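Local coordinates for protein exosome complex component Rrp42 (Pyrococcus abyssi, PDB 2PO1) that serves as a probably non-catalytic component of the archaeal RNA-degrading exosome and is thought to help shape the active site of its partner Rrp41, at residues 197-202 / 255-260. Numbering follows the deposited sequence.
Sequences VPVTFA and ETAFKK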
loop_
_atom_site.group_PDB
_atom_site.type_symbol
_atom_site.label_atom_id
_atom_site.label_comp_id
_atom_site.label_asym_id
_atom_site.label_seq_id
_atom_site.Cartn_x
_atom_site.Cartn_y
_atom_site.Cartn_z
ATOM N N VAL C 197 23.902 16.198 18.563
ATOM C CA VAL C 197 22.774 17.076 18.838
ATOM C C VAL C 197 22.597 17.857 17.556
ATOM O O VAL C 197 23.559 18.456 17.082
ATOM C CB VAL C 197 23.112 18.023 20.032
ATOM C CG1 VAL C 197 22.111 19.144 20.134
ATOM C CG2 VAL C 197 23.121 17.244 21.331
ATOM N N PRO C 198 21.396 17.796 16.933
ATOM C CA PRO C 198 21.294 18.668 15.755
ATOM C C PRO C 198 21.005 20.057 16.234
ATOM O O PRO C 198 20.232 20.249 17.204
ATOM C CB PRO C 198 20.084 18.136 14.974
ATOM C CG PRO C 198 19.552 16.987 15.743
ATOM C CD PRO C 198 20.144 17.044 17.160
ATOM N N VAL C 199 21.661 21.026 15.607
ATOM C CA VAL C 199 21.228 22.378 15.817
ATOM C C VAL C 199 20.763 22.936 14.491
ATOM O O VAL C 199 21.450 22.783 13.508
ATOM C CB VAL C 199 22.366 23.183 16.432
ATOM C CG1 VAL C 199 22.005 24.614 16.451
ATOM C CG2 VAL C 199 22.669 22.629 17.870
ATOM N N THR C 200 19.610 23.588 14.462
ATOM C CA THR C 200 18.968 23.947 13.212
ATOM C C THR C 200 18.716 25.431 13.156
ATOM O O THR C 200 18.336 26.017 14.129
ATOM C CB THR C 200 17.666 23.161 13.054
ATOM O OG1 THR C 200 17.991 21.799 12.762
ATOM C CG2 THR C 200 16.857 23.721 11.980
ATOM N N PHE C 201 19.037 26.040 12.021
ATOM C CA PHE C 201 18.847 27.481 11.800
ATOM C C PHE C 201 17.844 27.691 10.686
ATOM O O PHE C 201 17.860 26.950 9.700
ATOM C CB PHE C 201 20.178 28.157 11.394
ATOM C CG PHE C 201 21.290 27.920 12.379
ATOM C CD1 PHE C 201 21.930 26.672 12.449
ATOM C CD2 PHE C 201 21.671 28.922 13.258
ATOM C CE1 PHE C 201 22.928 26.437 13.402
ATOM C CE2 PHE C 201 22.680 28.686 14.207
ATOM C CZ PHE C 201 23.292 27.445 14.281
ATOM N N ALA C 202 16.999 28.714 10.822
ATOM C CA ALA C 202 16.154 29.185 9.720
ATOM C C ALA C 202 16.858 30.381 9.136
ATOM O O ALA C 202 17.314 31.229 9.863
ATOM C CB ALA C 202 14.804 29.588 10.244
ATOM N N GLU C 255 29.767 26.627 13.351
ATOM C CA GLU C 255 30.381 27.083 14.554
ATOM C C GLU C 255 29.378 27.297 15.696
ATOM O O GLU C 255 29.578 26.847 16.816
ATOM C CB GLU C 255 31.202 28.314 14.206
ATOM C CG GLU C 255 31.621 29.044 15.336
ATOM C CD GLU C 255 32.904 29.756 15.045
ATOM O OE1 GLU C 255 33.365 29.693 13.878
ATOM O OE2 GLU C 255 33.445 30.363 16.000
ATOM N N THR C 256 28.281 27.968 15.394
ATOM C CA THR C 256 27.232 28.225 16.350
ATOM C C THR C 256 26.542 26.962 16.810
ATOM O O THR C 256 26.186 26.882 17.952
ATOM C CB THR C 256 26.187 29.127 15.702
ATOM O OG1 THR C 256 26.875 30.245 15.193
ATOM C CG2 THR C 256 25.150 29.577 16.703
ATOM N N ALA C 257 26.317 26.002 15.897
ATOM C CA ALA C 257 25.866 24.643 16.195
ATOM C C ALA C 257 26.634 23.977 17.342
ATOM O O ALA C 257 26.021 23.473 18.298
ATOM C CB ALA C 257 26.003 23.789 14.952
ATOM N N PHE C 258 27.968 23.984 17.232
ATOM C CA PHE C 258 28.849 23.332 18.202
ATOM C C PHE C 258 28.644 23.928 19.554
ATOM O O PHE C 258 28.743 23.247 20.566
ATOM C CB PHE C 258 30.313 23.575 17.860
ATOM C CG PHE C 258 30.878 22.548 16.950
ATOM C CD1 PHE C 258 31.030 22.801 15.600
ATOM C CD2 PHE C 258 31.200 21.295 17.426
ATOM C CE1 PHE C 258 31.524 21.818 14.742
ATOM C CE2 PHE C 258 31.706 20.346 16.591
ATOM C CZ PHE C 258 31.874 20.610 15.246
ATOM N N LYS C 259 28.375 25.229 19.558
ATOM C CA LYS C 259 28.195 25.973 20.781
ATOM C C LYS C 259 26.838 25.651 21.366
ATOM O O LYS C 259 26.694 25.371 22.532
ATOM C CB LYS C 259 28.276 27.458 20.484
ATOM C CG LYS C 259 28.178 28.317 21.719
ATOM C CD LYS C 259 28.334 29.781 21.327
ATOM C CE LYS C 259 27.276 30.205 20.299
ATOM N NZ LYS C 259 27.487 31.627 19.883
ATOM N N LYS C 260 25.814 25.686 20.531
ATOM C CA LYS C 260 24.486 25.420 21.011
ATOM C C LYS C 260 24.358 23.925 21.358
ATOM O O LYS C 260 23.680 23.550 22.334
ATOM C CB LYS C 260 23.470 25.861 19.937
ATOM C CG LYS C 260 23.552 27.393 19.739
ATOM C CD LYS C 260 22.535 28.040 20.643
ATOM C CE LYS C 260 23.102 28.591 21.826
ATOM N NZ LYS C 260 22.021 29.151 22.720
#
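Val199 and Phe201 pack against Thr256, Ala257 and Lys260 where the long helix 247-275 lies on one face of the antiparallel sheet in the second exoribonuclease domain of this RNase PH-family protein. The short segments run at 130° to each other, their axes 8.0 Å apart at closest approach. No hydrogen bond links them; the contact is made mostly by carbon atoms. Val199, whose CA lies nearest that of Ala257, can be traced outward. Its CB sits 3.8 Å from Ala257 CA and a little farther from Ala257 CB. CG1, anti to the backbone N (chi1 171°), touches Ala257 CA and Lys260 CB, while CG2 meets the same Lys260 CB at 3.9 Å and comes to 3.5 Å from Ala257 O. An alanine here would probably open a gap beside Lys260 CB and Ala257 O, since both methyls that fill it would be gone. Beyond CB the Lys260 chain bends at chi2 and chi3 and leads its NZ away to a salt bridge with Glu263 and a hydrogen bond to Glu34 O. Val210 and Tyr36 also touch Val199. Thr256 turns its methyl to the Phe201 ring while its OG1 is hydrogen-bonded to Tyr252 O. Phe201 presents its ring edge to the helix: Thr256 CG2 and Ala257 N both lie near the ring plane, Thr256 CG2 at 3.6 Å from Phe201 CE2 and Ala257 N at 3.7 Å from Phe201 CZ.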